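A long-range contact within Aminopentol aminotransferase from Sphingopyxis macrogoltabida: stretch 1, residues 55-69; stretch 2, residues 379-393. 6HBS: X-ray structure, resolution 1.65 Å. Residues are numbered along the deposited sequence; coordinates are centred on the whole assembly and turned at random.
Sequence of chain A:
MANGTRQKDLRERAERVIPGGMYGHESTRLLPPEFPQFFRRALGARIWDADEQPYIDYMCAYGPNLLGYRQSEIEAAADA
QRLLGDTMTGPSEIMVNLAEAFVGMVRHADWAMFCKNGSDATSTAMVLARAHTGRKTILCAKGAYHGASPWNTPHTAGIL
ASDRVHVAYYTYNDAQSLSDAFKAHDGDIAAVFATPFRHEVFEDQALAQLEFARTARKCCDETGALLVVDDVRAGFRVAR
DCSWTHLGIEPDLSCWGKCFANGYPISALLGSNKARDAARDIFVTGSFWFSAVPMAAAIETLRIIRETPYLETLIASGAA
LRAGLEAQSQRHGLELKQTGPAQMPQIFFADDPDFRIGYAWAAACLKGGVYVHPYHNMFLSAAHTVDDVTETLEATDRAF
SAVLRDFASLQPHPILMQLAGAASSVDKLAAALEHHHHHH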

# COMPACT_ATOMS: atom_id res chain seq x y z
N TYR A 55 14.96 -22.51 -8.64
CA TYR A 55 16.03 -21.95 -7.84
C TYR A 55 15.66 -22.08 -6.38
O TYR A 55 14.53 -21.71 -5.96
CB TYR A 55 16.30 -20.47 -8.13
CG TYR A 55 16.47 -20.12 -9.58
CD1 TYR A 55 15.37 -19.82 -10.36
CD2 TYR A 55 17.71 -20.15 -10.20
CE1 TYR A 55 15.50 -19.52 -11.70
CE2 TYR A 55 17.86 -19.89 -11.55
CZ TYR A 55 16.75 -19.53 -12.29
OH TYR A 55 16.84 -19.22 -13.62
N ILE A 56 16.63 -22.54 -5.58
CA ILE A 56 16.52 -22.39 -4.15
C ILE A 56 16.68 -20.89 -3.87
O ILE A 56 17.69 -20.28 -4.25
CB ILE A 56 17.55 -23.25 -3.40
CG1 ILE A 56 17.42 -24.73 -3.77
CG2 ILE A 56 17.40 -23.03 -1.91
CD1 ILE A 56 18.60 -25.58 -3.29
N ASP A 57 15.68 -20.30 -3.19
CA ASP A 57 15.52 -18.85 -3.17
C ASP A 57 16.07 -18.25 -1.87
O ASP A 57 15.44 -18.36 -0.85
CB ASP A 57 14.04 -18.52 -3.39
CG ASP A 57 13.69 -17.06 -3.19
OD1 ASP A 57 14.55 -16.20 -3.49
OD2 ASP A 57 12.60 -16.81 -2.64
N TYR A 58 17.22 -17.55 -1.93
CA TYR A 58 17.78 -16.91 -0.74
C TYR A 58 17.35 -15.43 -0.66
O TYR A 58 17.82 -14.73 0.22
CB TYR A 58 19.31 -17.12 -0.64
CG TYR A 58 19.62 -18.55 -0.31
CD1 TYR A 58 19.52 -19.01 0.99
CD2 TYR A 58 19.86 -19.48 -1.30
CE1 TYR A 58 19.74 -20.34 1.31
CE2 TYR A 58 20.05 -20.82 -1.01
CZ TYR A 58 20.03 -21.25 0.31
OH TYR A 58 20.20 -22.56 0.64
N MET A 59 16.42 -15.00 -1.50
CA MET A 59 15.80 -13.67 -1.30
C MET A 59 14.52 -13.76 -0.47
O MET A 59 14.11 -12.79 0.14
CB MET A 59 15.44 -13.00 -2.62
CG MET A 59 16.58 -12.71 -3.52
SD MET A 59 18.08 -12.25 -2.65
CE MET A 59 17.67 -10.70 -1.87
N CYS A 60 13.90 -14.94 -0.41
CA CYS A 60 12.58 -15.10 0.26
C CYS A 60 11.66 -13.93 -0.15
O CYS A 60 11.02 -13.29 0.67
CB CYS A 60 12.68 -15.13 1.77
SG CYS A 60 13.63 -16.51 2.45
N ALA A 61 11.60 -13.69 -1.45
CA ALA A 61 10.70 -12.67 -2.03
C ALA A 61 11.06 -11.27 -1.50
O ALA A 61 10.21 -10.39 -1.46
CB ALA A 61 9.27 -13.07 -1.72
N TYR A 62 12.33 -11.08 -1.10
CA TYR A 62 12.90 -9.84 -0.50
C TYR A 62 12.32 -9.61 0.89
O TYR A 62 12.18 -8.49 1.31
CB TYR A 62 12.71 -8.61 -1.40
CG TYR A 62 13.70 -8.54 -2.52
CD1 TYR A 62 13.50 -9.20 -3.72
CD2 TYR A 62 14.86 -7.80 -2.39
CE1 TYR A 62 14.43 -9.14 -4.75
CE2 TYR A 62 15.79 -7.70 -3.41
CZ TYR A 62 15.57 -8.37 -4.59
OH TYR A 62 16.51 -8.26 -5.57
N GLY A 63 12.04 -10.71 1.59
CA GLY A 63 11.67 -10.73 2.97
C GLY A 63 10.38 -11.49 3.26
O GLY A 63 10.31 -12.22 4.24
N PRO A 64 9.26 -11.24 2.53
CA PRO A 64 7.96 -11.80 2.91
C PRO A 64 7.86 -13.32 3.13
O PRO A 64 7.04 -13.73 3.93
CB PRO A 64 7.07 -11.41 1.73
CG PRO A 64 7.65 -10.05 1.30
CD PRO A 64 9.15 -10.24 1.45
N ASN A 65 8.68 -14.12 2.46
CA ASN A 65 8.58 -15.57 2.61
C ASN A 65 9.34 -16.01 3.87
O ASN A 65 10.51 -16.39 3.80
CB ASN A 65 9.06 -16.33 1.37
CG ASN A 65 8.90 -17.83 1.55
OD1 ASN A 65 7.95 -18.27 2.21
ND2 ASN A 65 9.81 -18.59 0.96
N LEU A 66 8.64 -16.00 5.01
CA LEU A 66 9.22 -16.38 6.31
C LEU A 66 9.10 -17.90 6.50
O LEU A 66 10.00 -18.51 7.05
CB LEU A 66 8.50 -15.66 7.44
CG LEU A 66 9.02 -15.90 8.86
CD1 LEU A 66 10.41 -15.28 9.07
CD2 LEU A 66 8.07 -15.34 9.89
N LEU A 67 7.97 -18.48 6.09
CA LEU A 67 7.62 -19.85 6.54
C LEU A 67 7.51 -20.82 5.36
O LEU A 67 7.21 -22.02 5.57
CB LEU A 67 6.30 -19.78 7.31
CG LEU A 67 6.36 -18.98 8.61
CD1 LEU A 67 5.00 -18.91 9.29
CD2 LEU A 67 7.39 -19.57 9.56
N GLY A 68 7.76 -20.33 4.14
CA GLY A 68 7.60 -21.12 2.93
C GLY A 68 6.45 -20.67 2.06
O GLY A 68 5.34 -20.34 2.54
N TYR A 69 6.72 -20.63 0.76
CA TYR A 69 5.70 -20.25 -0.18
C TYR A 69 4.56 -21.26 -0.16
O TYR A 69 4.80 -22.47 -0.28
CB TYR A 69 6.28 -20.19 -1.58
CG TYR A 69 7.29 -19.11 -1.86
CD1 TYR A 69 6.93 -17.78 -1.95
CD2 TYR A 69 8.62 -19.44 -2.12
CE1 TYR A 69 7.86 -16.80 -2.32
CE2 TYR A 69 9.55 -18.48 -2.48
CZ TYR A 69 9.17 -17.15 -2.59
OH TYR A 69 10.10 -16.21 -2.96
N PHE A 379 17.92 -13.69 2.85
CA PHE A 379 17.04 -14.10 3.90
C PHE A 379 16.92 -15.63 3.91
O PHE A 379 16.90 -16.26 2.85
CB PHE A 379 15.62 -13.56 3.67
CG PHE A 379 15.48 -12.06 3.62
CD1 PHE A 379 15.77 -11.34 2.47
CD2 PHE A 379 15.08 -11.35 4.75
CE1 PHE A 379 15.60 -9.97 2.44
CE2 PHE A 379 14.93 -9.97 4.72
CZ PHE A 379 15.15 -9.29 3.55
N LEU A 380 16.82 -16.19 5.11
CA LEU A 380 16.44 -17.59 5.29
C LEU A 380 14.96 -17.67 5.66
O LEU A 380 14.44 -16.83 6.39
CB LEU A 380 17.30 -18.25 6.37
CG LEU A 380 18.57 -18.94 5.88
CD1 LEU A 380 18.26 -20.15 5.03
CD2 LEU A 380 19.47 -17.97 5.12
N SER A 381 14.31 -18.75 5.19
CA SER A 381 12.96 -19.14 5.56
C SER A 381 13.02 -20.42 6.42
O SER A 381 13.97 -21.23 6.30
CB SER A 381 12.11 -19.37 4.31
OG SER A 381 12.25 -20.70 3.80
N ALA A 382 11.97 -20.64 7.21
CA ALA A 382 11.81 -21.91 7.94
C ALA A 382 11.55 -23.08 6.98
O ALA A 382 11.58 -24.24 7.45
CB ALA A 382 10.69 -21.81 8.96
N ALA A 383 11.31 -22.84 5.67
CA ALA A 383 11.11 -23.91 4.72
C ALA A 383 12.42 -24.37 4.06
O ALA A 383 12.39 -25.36 3.36
CB ALA A 383 10.13 -23.50 3.65
N HIS A 384 13.53 -23.65 4.27
CA HIS A 384 14.84 -24.12 3.82
C HIS A 384 15.23 -25.37 4.65
O HIS A 384 15.30 -25.30 5.84
CB HIS A 384 15.92 -23.04 3.94
CG HIS A 384 15.85 -21.96 2.91
ND1 HIS A 384 14.91 -20.94 2.97
CD2 HIS A 384 16.55 -21.75 1.79
CE1 HIS A 384 15.09 -20.12 1.95
NE2 HIS A 384 16.10 -20.59 1.21
N THR A 385 15.48 -26.49 3.97
CA THR A 385 15.81 -27.78 4.63
C THR A 385 17.33 -28.02 4.63
O THR A 385 18.12 -27.34 3.94
CB THR A 385 15.12 -28.94 3.92
OG1 THR A 385 15.65 -29.04 2.59
CG2 THR A 385 13.61 -28.76 3.86
N VAL A 386 17.75 -29.03 5.40
CA VAL A 386 19.16 -29.45 5.40
C VAL A 386 19.59 -29.84 3.98
O VAL A 386 20.67 -29.47 3.58
CB VAL A 386 19.43 -30.56 6.43
CG1 VAL A 386 19.42 -30.00 7.84
CG2 VAL A 386 18.45 -31.72 6.32
N ASP A 387 18.72 -30.54 3.23
CA ASP A 387 19.02 -30.91 1.84
C ASP A 387 19.15 -29.67 0.96
O ASP A 387 19.98 -29.65 0.01
CB ASP A 387 17.96 -31.81 1.19
CG ASP A 387 18.49 -32.45 -0.10
OD1 ASP A 387 18.38 -31.84 -1.20
OD2 ASP A 387 19.08 -33.55 0.00
N ASP A 388 18.29 -28.66 1.19
CA ASP A 388 18.44 -27.43 0.41
C ASP A 388 19.84 -26.84 0.61
O ASP A 388 20.45 -26.41 -0.33
CB ASP A 388 17.39 -26.38 0.81
CG ASP A 388 15.99 -26.78 0.43
OD1 ASP A 388 15.84 -27.58 -0.51
OD2 ASP A 388 15.06 -26.32 1.11
N VAL A 389 20.30 -26.76 1.86
CA VAL A 389 21.62 -26.18 2.16
C VAL A 389 22.73 -27.07 1.55
O VAL A 389 23.67 -26.56 0.94
CB VAL A 389 21.81 -25.96 3.68
CG1 VAL A 389 23.20 -25.40 3.98
CG2 VAL A 389 20.74 -25.01 4.24
N THR A 390 22.57 -28.40 1.60
CA THR A 390 23.57 -29.27 0.99
C THR A 390 23.65 -29.00 -0.50
O THR A 390 24.76 -28.83 -1.03
CB THR A 390 23.28 -30.75 1.25
OG1 THR A 390 23.28 -30.93 2.66
CG2 THR A 390 24.32 -31.66 0.66
N GLU A 391 22.50 -28.94 -1.18
CA GLU A 391 22.46 -28.72 -2.62
C GLU A 391 22.93 -27.30 -2.96
O GLU A 391 23.55 -27.07 -4.01
CB GLU A 391 21.06 -28.99 -3.18
CG GLU A 391 20.79 -30.47 -3.43
CD GLU A 391 21.86 -31.18 -4.24
OE1 GLU A 391 22.09 -30.79 -5.40
OE2 GLU A 391 22.51 -32.09 -3.68
N THR A 392 22.65 -26.34 -2.07
CA THR A 392 23.12 -24.98 -2.30
C THR A 392 24.66 -24.99 -2.41
O THR A 392 25.26 -24.38 -3.29
CB THR A 392 22.61 -24.06 -1.19
OG1 THR A 392 21.18 -24.01 -1.31
CG2 THR A 392 23.23 -22.69 -1.26
N LEU A 393 25.28 -25.69 -1.46
CA LEU A 393 26.72 -25.69 -1.28
C LEU A 393 27.41 -26.44 -2.42
O LEU A 393 28.51 -26.07 -2.79
CB LEU A 393 27.09 -26.25 0.09
CG LEU A 393 26.82 -25.33 1.27
CD1 LEU A 393 26.91 -26.10 2.58
CD2 LEU A 393 27.76 -24.13 1.31

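Stretch 1 opens with the end of a strand, residues 55-57, and continues as loop. Stretch 2 runs as loop through a type I turn, Ser-381 to His-384, and then enters a helix at Val-386. The strand and helix axes come no closer than 10.0 Å, so side chains fill the space between them. Further along, the two loops approach directly, with CA atoms 4.7 Å apart at Leu-66 and Ser-381. The contact buries 820 Å², both sides summed.

Ile-56 points toward the helix. Its CD1 lies 3.6 Å from Asp-388 O and 3.6 Å from Thr-392 OG1. Its CG2 sits 4.0 Å from His-384 CD2. These are van der Waals contacts.

Asp-57 uses its backbone here. His-384 NE2 donates a weak hydrogen bond to Asp-57 O, at 3.1 Å and a bent angle of 126°. The carboxylate serves its own stretch: Met-59 N donates to Asp-57 OD1 at 3.0 Å, and Tyr-69 OH donates to Asp-57 OD2 at 2.6 Å.

Tyr-58 joins loop and helix. Its backbone O accepts from Phe-379 N at 2.8 Å, nearly straight at 164°. Its side chain starts sideways, but the end reaches the helix, where Tyr-58 OH donates to Thr-392 OG1 at 2.6 Å. Thr-392 OG1 in turn donates to Asp-388 O at 2.7 Å, so the two hydrogen bonds run in series and end on a helix carbonyl. His-384 NE2 lies over one face of the Tyr-58 ring; the two rings meet obliquely, with planes at 38°. Leu-380 CD1 packs at the ring edge, 4.0 Å from Tyr-58 CE1.

The CA-to-CB bond of Met-59 points away, but Met-59 O lies 3.2 Å from Phe-379 CD1. Cys-60 points toward stretch 2. Its SG is 3.8 Å from Phe-379 CB and 3.7 Å from Ser-381 CB, and it also meets the edge of the His-384 ring.

Gly-63 covers one face of the Phe-379 ring. Its CA is 3.7 Å from the ring centroid, almost on the ring normal, a CH-pi contact. Its backbone angles by themselves call for glycine.

Asn-65 O touches Ser-381 CB at 3.4 Å. The CA-to-CB bond of Leu-66 points away, and the residue bonds through its carbonyl: Ala-382 N donates to Leu-66 O at 2.9 Å and 166°. Ser-381 CA also approaches Leu-66 O, at 3.4 Å. Leu-67 CD2 packs on Ala-382 CB at 4.0 Å.

At Gly-68, CA lies 3.5 Å from Ala-383 CB. A CB on Gly-68 would lie 2.9 Å from Ala-383 CB, a clash.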